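Local coordinates for uncharacterized conserved protein YiiM (Geobacillus stearothermophilus, PDB 5YHH) that is a MOSC-domain protein linked to hydroxylaminopurine resistance and probably acts as an oxidoreductase using a molybdenum cofactor, at residues C104-V110 and L165-G171; Q117-Q123 and A202-W207. One frame throughout, in Å; residues are numbered along the deposited sequence.

Interaction 1: C104-V110 and L165-G171; sequences CLGDIYV and LVLVERG
A classic beta bulge in the antiparallel pairing of strands 108-111 and 165-169 places Val168 and Glu169 together opposite Ile108. Ile108 O accepts both of their amides, Val168 N at 2.8 Å and Glu169 N at 3.3 Å, while Ile108 N returns a bond to Glu169 O. Regular pairing resumes with Tyr109 and Leu167, a non-hydrogen-bonded pair, and Val110 then bonds through both N and O to Val166. On the face shared by Tyr109 and Leu167, Leu167 CD1 lies over the tyrosine ring, 3.8 Å from its centroid, a CH-pi contact displaced toward the hydroxyl end. Leu165 CD2 packs on Tyr109 CB, and Val168 CG2, at the bulge, meets Ile108 CG2 at 3.6 Å. Beyond the bulge the Asp107 carboxylate binds segment 165-171 through its last two residues: Gly171 N reaches the anti lone pair of OD1 at 2.8 Å, nearly straight (172°), and Arg170 NH1 makes a salt bridge to OD2 at 3.0 Å. Bends at chi2 and chi3 (64° and 75°) fold the arginine back to this carboxylate. Cys104 N, at the start of a type II turn, also bonds to OD2, from above the carboxylate plane. Strand 165-169 is one of the mixed sheet's two edge strands; 108-111 lies between it and 114-121, whose Leu115 touches Ile108, Val110 and Val168.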
loop_
_atom_site.group_PDB
_atom_site.type_symbol
_atom_site.label_atom_id
_atom_site.label_comp_id
_atom_site.label_asym_id
_atom_site.label_seq_id
_atom_site.Cartn_x
_atom_site.Cartn_y
_atom_site.Cartn_z
ATOM N N CYS A 104 -4.825 7.367 -6.653
ATOM C CA CYS A 104 -5.170 8.516 -5.825
ATOM C C CYS A 104 -5.842 8.121 -4.527
ATOM O O CYS A 104 -6.548 7.119 -4.450
ATOM C CB CYS A 104 -6.081 9.481 -6.594
ATOM S SG CYS A 104 -5.221 10.287 -7.959
ATOM N N LEU A 105 -5.639 8.942 -3.517
ATOM C CA LEU A 105 -6.293 8.764 -2.242
ATOM C C LEU A 105 -7.791 8.808 -2.513
ATOM O O LEU A 105 -8.261 9.660 -3.268
ATOM C CB LEU A 105 -5.880 9.885 -1.306
ATOM C CG LEU A 105 -6.552 9.924 0.071
ATOM C CD1 LEU A 105 -6.240 8.643 0.876
ATOM C CD2 LEU A 105 -6.050 11.192 0.752
ATOM N N GLY A 106 -8.519 7.839 -1.982
ATOM C CA GLY A 106 -9.957 7.790 -2.165
ATOM C C GLY A 106 -10.441 7.020 -3.370
ATOM O O GLY A 106 -11.640 6.781 -3.474
ATOM N N ASP A 107 -9.538 6.620 -4.274
ATOM C CA ASP A 107 -9.929 5.806 -5.428
ATOM C C ASP A 107 -10.631 4.568 -4.905
ATOM O O ASP A 107 -10.163 3.930 -3.957
ATOM C CB ASP A 107 -8.728 5.288 -6.232
ATOM C CG ASP A 107 -8.059 6.331 -7.137
ATOM O OD1 ASP A 107 -8.520 7.474 -7.284
ATOM O OD2 ASP A 107 -7.001 5.968 -7.720
ATOM N N ILE A 108 -11.740 4.218 -5.549
ATOM C CA ILE A 108 -12.448 2.981 -5.273
ATOM C C ILE A 108 -12.301 2.029 -6.449
ATOM O O ILE A 108 -12.551 2.412 -7.621
ATOM C CB ILE A 108 -13.940 3.267 -4.972
ATOM C CG1 ILE A 108 -14.032 4.208 -3.772
ATOM C CG2 ILE A 108 -14.691 1.959 -4.719
ATOM C CD1 ILE A 108 -15.467 4.651 -3.363
ATOM N N TYR A 109 -11.918 0.789 -6.152
ATOM C CA TYR A 109 -11.720 -0.238 -7.195
ATOM C C TYR A 109 -12.607 -1.446 -6.893
ATOM O O TYR A 109 -12.824 -1.793 -5.722
ATOM C CB TYR A 109 -10.275 -0.731 -7.250
ATOM C CG TYR A 109 -9.291 0.346 -7.656
ATOM C CD1 TYR A 109 -8.787 1.220 -6.725
ATOM C CD2 TYR A 109 -8.877 0.481 -8.991
ATOM C CE1 TYR A 109 -7.862 2.214 -7.090
ATOM C CE2 TYR A 109 -7.982 1.489 -9.375
ATOM C CZ TYR A 109 -7.484 2.359 -8.411
ATOM O OH TYR A 109 -6.602 3.373 -8.745
ATOM N N VAL A 110 -13.122 -2.072 -7.947
ATOM C CA VAL A 110 -13.731 -3.390 -7.818
ATOM C C VAL A 110 -12.601 -4.395 -8.024
ATOM O O VAL A 110 -11.792 -4.265 -8.947
ATOM C CB VAL A 110 -14.855 -3.650 -8.839
ATOM C CG1 VAL A 110 -15.345 -5.090 -8.728
ATOM C CG2 VAL A 110 -16.048 -2.752 -8.588
ATOM N N LEU A 165 -8.404 -5.128 -11.534
ATOM C CA LEU A 165 -8.757 -4.105 -10.536
ATOM C C LEU A 165 -9.324 -2.961 -11.327
ATOM O O LEU A 165 -8.583 -2.327 -12.080
ATOM C CB LEU A 165 -7.526 -3.585 -9.812
ATOM C CG LEU A 165 -7.237 -3.946 -8.375
ATOM C CD1 LEU A 165 -5.847 -3.312 -8.011
ATOM C CD2 LEU A 165 -8.291 -3.491 -7.454
ATOM N N VAL A 166 -10.622 -2.710 -11.183
ATOM C CA VAL A 166 -11.337 -1.787 -12.039
ATOM C C VAL A 166 -11.684 -0.538 -11.245
ATOM O O VAL A 166 -12.394 -0.598 -10.238
ATOM C CB VAL A 166 -12.674 -2.420 -12.572
ATOM C CG1 VAL A 166 -13.412 -1.454 -13.513
ATOM C CG2 VAL A 166 -12.411 -3.766 -13.270
ATOM N N LEU A 167 -11.191 0.600 -11.708
ATOM C CA LEU A 167 -11.480 1.856 -11.061
ATOM C C LEU A 167 -12.933 2.168 -11.259
ATOM O O LEU A 167 -13.387 2.229 -12.382
ATOM C CB LEU A 167 -10.619 2.977 -11.646
ATOM C CG LEU A 167 -10.783 4.336 -10.972
ATOM C CD1 LEU A 167 -10.212 4.316 -9.515
ATOM C CD2 LEU A 167 -10.113 5.419 -11.820
ATOM N N VAL A 168 -13.673 2.347 -10.177
ATOM C CA VAL A 168 -15.065 2.739 -10.299
ATOM C C VAL A 168 -15.319 4.160 -9.825
ATOM O O VAL A 168 -16.313 4.755 -10.214
ATOM C CB VAL A 168 -16.039 1.726 -9.603
ATOM C CG1 VAL A 168 -16.115 0.427 -10.450
ATOM C CG2 VAL A 168 -15.617 1.428 -8.185
ATOM N N GLU A 169 -14.448 4.717 -8.999
ATOM C CA GLU A 169 -14.527 6.139 -8.657
ATOM C C GLU A 169 -13.151 6.743 -8.349
ATOM O O GLU A 169 -12.426 6.223 -7.515
ATOM C CB GLU A 169 -15.478 6.350 -7.478
ATOM C CG GLU A 169 -15.639 7.815 -7.087
ATOM C CD GLU A 169 -16.705 8.041 -6.027
ATOM O OE1 GLU A 169 -16.494 7.646 -4.860
ATOM O OE2 GLU A 169 -17.740 8.634 -6.374
ATOM N N ARG A 170 -12.798 7.819 -9.052
ATOM C CA ARG A 170 -11.564 8.547 -8.794
ATOM C C ARG A 170 -11.670 9.303 -7.476
ATOM O O ARG A 170 -12.625 10.036 -7.257
ATOM C CB ARG A 170 -11.252 9.527 -9.939
ATOM C CG ARG A 170 -9.989 10.406 -9.737
ATOM C CD ARG A 170 -8.712 9.599 -9.688
ATOM N NE ARG A 170 -8.310 9.139 -11.002
ATOM C CZ ARG A 170 -7.453 8.144 -11.249
ATOM N NH1 ARG A 170 -6.850 7.444 -10.277
ATOM N NH2 ARG A 170 -7.201 7.846 -12.511
ATOM N N GLY A 171 -10.696 9.108 -6.593
ATOM C CA GLY A 171 -10.667 9.817 -5.312
ATOM C C GLY A 171 -10.824 11.301 -5.551
ATOM O O GLY A 171 -10.254 11.846 -6.483
#

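Interaction 2: Q117-Q123 and A202-W207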
loop_
_atom_site.group_PDB
_atom_site.type_symbol
_atom_site.label_atom_id
_atom_site.label_comp_id
_atom_site.label_asym_id
_atom_site.label_seq_id
_atom_site.Cartn_x
_atom_site.Cartn_y
_atom_site.Cartn_z
ATOM N N GLN A 117 -10.871 0.735 -1.300
ATOM C CA GLN A 117 -10.590 2.160 -1.421
ATOM C C GLN A 117 -9.190 2.436 -0.912
ATOM O O GLN A 117 -8.829 1.978 0.174
ATOM C CB GLN A 117 -11.563 2.995 -0.584
ATOM C CG GLN A 117 -11.432 4.518 -0.793
ATOM C CD GLN A 117 -12.457 5.321 -0.016
ATOM O OE1 GLN A 117 -12.640 5.124 1.195
ATOM N NE2 GLN A 117 -13.125 6.252 -0.702
ATOM N N VAL A 118 -8.453 3.254 -1.658
ATOM C CA VAL A 118 -7.100 3.683 -1.258
ATOM C C VAL A 118 -7.189 4.586 -0.044
ATOM O O VAL A 118 -7.962 5.544 -0.040
ATOM C CB VAL A 118 -6.370 4.410 -2.431
ATOM C CG1 VAL A 118 -4.971 4.892 -2.011
ATOM C CG2 VAL A 118 -6.266 3.487 -3.653
ATOM N N SER A 119 -6.411 4.260 0.977
ATOM C CA SER A 119 -6.468 4.931 2.282
ATOM C C SER A 119 -5.231 5.720 2.689
ATOM O O SER A 119 -5.339 6.705 3.418
ATOM C CB SER A 119 -6.722 3.895 3.367
ATOM O OG SER A 119 -5.677 2.946 3.447
ATOM N N GLN A 120 -4.059 5.247 2.263
ATOM C CA GLN A 120 -2.785 5.858 2.614
ATOM C C GLN A 120 -1.617 5.217 1.837
ATOM O O GLN A 120 -1.726 4.073 1.383
ATOM C CB GLN A 120 -2.527 5.681 4.114
ATOM C CG GLN A 120 -2.440 4.234 4.583
ATOM C CD GLN A 120 -1.843 4.109 5.991
ATOM O OE1 GLN A 120 -2.520 4.382 6.940
ATOM N NE2 GLN A 120 -0.547 3.725 6.098
ATOM N N PRO A 121 -0.495 5.951 1.698
ATOM C CA PRO A 121 0.780 5.341 1.299
ATOM C C PRO A 121 1.249 4.337 2.337
ATOM O O PRO A 121 0.827 4.387 3.488
ATOM C CB PRO A 121 1.744 6.545 1.258
ATOM C CG PRO A 121 0.858 7.733 1.216
ATOM C CD PRO A 121 -0.306 7.376 2.041
ATOM N N ARG A 122 2.076 3.396 1.919
ATOM C CA ARG A 122 2.702 2.446 2.812
ATOM C C ARG A 122 4.065 3.038 3.162
ATOM O O ARG A 122 4.746 3.574 2.321
ATOM C CB ARG A 122 2.862 1.092 2.097
ATOM C CG ARG A 122 3.608 0.007 2.883
ATOM C CD ARG A 122 5.090 -0.052 2.571
ATOM N NE ARG A 122 5.768 -1.136 3.308
ATOM C CZ ARG A 122 5.871 -2.406 2.892
ATOM N NH1 ARG A 122 5.361 -2.810 1.699
ATOM N NH2 ARG A 122 6.504 -3.283 3.679
ATOM N N GLN A 123 4.424 2.995 4.433
ATOM C CA GLN A 123 5.703 3.533 4.860
ATOM C C GLN A 123 6.742 2.414 4.910
ATOM O O GLN A 123 6.434 1.290 5.309
ATOM C CB GLN A 123 5.567 4.152 6.228
ATOM C CG GLN A 123 4.598 5.297 6.281
ATOM C CD GLN A 123 4.378 5.748 7.682
ATOM O OE1 GLN A 123 3.424 5.335 8.324
ATOM N NE2 GLN A 123 5.266 6.593 8.180
ATOM N N ALA A 202 -11.265 10.143 2.922
ATOM C CA ALA A 202 -10.702 8.799 2.718
ATOM C C ALA A 202 -9.324 8.568 3.379
ATOM O O ALA A 202 -8.881 7.417 3.481
ATOM C CB ALA A 202 -10.622 8.482 1.225
ATOM N N LEU A 203 -8.662 9.624 3.858
ATOM C CA LEU A 203 -7.339 9.449 4.513
ATOM C C LEU A 203 -7.456 8.638 5.810
ATOM O O LEU A 203 -8.369 8.848 6.624
ATOM C CB LEU A 203 -6.697 10.792 4.836
ATOM C CG LEU A 203 -5.230 10.767 5.289
ATOM C CD1 LEU A 203 -4.319 10.269 4.173
ATOM C CD2 LEU A 203 -4.814 12.153 5.741
ATOM N N SER A 204 -6.543 7.694 5.987
ATOM C CA SER A 204 -6.455 6.931 7.211
ATOM C C SER A 204 -6.342 7.899 8.416
ATOM O O SER A 204 -5.729 8.975 8.303
ATOM C CB SER A 204 -5.256 5.961 7.133
ATOM O OG SER A 204 -4.047 6.684 7.244
ATOM N N ALA A 205 -6.957 7.531 9.539
ATOM C CA ALA A 205 -6.943 8.364 10.748
ATOM C C ALA A 205 -5.524 8.744 11.174
ATOM O O ALA A 205 -5.270 9.886 11.515
ATOM C CB ALA A 205 -7.665 7.661 11.895
ATOM N N SER A 206 -4.596 7.795 11.137
ATOM C CA SER A 206 -3.235 8.062 11.620
ATOM C C SER A 206 -2.497 9.124 10.774
ATOM O O SER A 206 -1.861 10.013 11.328
ATOM C CB SER A 206 -2.424 6.759 11.705
ATOM O OG SER A 206 -2.100 6.233 10.421
ATOM N N TRP A 207 -2.608 9.052 9.445
ATOM C CA TRP A 207 -2.006 10.074 8.570
ATOM C C TRP A 207 -2.638 11.442 8.799
ATOM O O TRP A 207 -1.923 12.459 8.796
ATOM C CB TRP A 207 -2.082 9.687 7.078
ATOM C CG TRP A 207 -1.011 8.741 6.743
ATOM C CD1 TRP A 207 -0.825 7.516 7.297
ATOM C CD2 TRP A 207 0.073 8.941 5.828
ATOM N NE1 TRP A 207 0.292 6.924 6.783
ATOM C CE2 TRP A 207 0.874 7.777 5.878
ATOM C CE3 TRP A 207 0.433 9.966 4.960
ATOM C CZ2 TRP A 207 2.019 7.618 5.092
ATOM C CZ3 TRP A 207 1.584 9.810 4.174
ATOM C CH2 TRP A 207 2.370 8.652 4.261
#
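Pro121 and Gln120 lie over one face of the Trp207 indole, each above a different ring. Pro121 CD sits 3.6 Å from the centroid of the six-membered ring, 9° off its normal, and Gln120 CB stands over the five-membered ring at 4.1 Å; both are CH-pi contacts. Gln123 CG comes to the indole edge instead, 3.7 Å from CZ2. With CG set between its backbone N and carbonyl carbon (chi1 61°), Gln120 carries its extended chain across the indole, and the amide divides its roles: OE1 accepts Ser204 OG at 2.8 Å from above the carbonyl plane, and NE2 bonds to Pro121 O at 3.0 Å. These two bonds fix the amide's rotation. Ser204 is the N-cap residue of helix 205-213, and its own N donates to Ser119 O at 3.0 Å, so strand 114-121 of the MOSC domain grips the start of a helix in the YiiM-like three-helix domain by backbone and side chain alike. At the start of both segments Ala202 CB packs against the amide of Gln117. Arg152 bonds to both Gln117 OE1 and Ala202 O, Asp62 receives Ser119 OG through its carbonyl and Ala205 N through its carboxylate, and Tyr184 of helix 177-185 stacks with Trp207.

The centres of interactions 1 and 2 lie about 14 Å apart, and the two share the mixed sheet: strands 108-111 and 114-121 are successive in the chain and neighbours in the sheet. They also meet directly, with probable hydrogen bonds from Val118 N to Asp107 O and from Gly106 N to Val118 O, while Leu105 CD1 packs on Ser119 O. Their segments alternate along the chain, 104-110, 117-123, 165-171, then 202-207. The adjacent strands 108-111 and 114-121 connect the edge strand 165-169 to the YiiM-like three-helix domain, which packs on the sheet through 202-207. Arg122 of segment 117-123 hydrogen-bonds to the oxidised cysteine at position 125, so this segment reaches the modified residue.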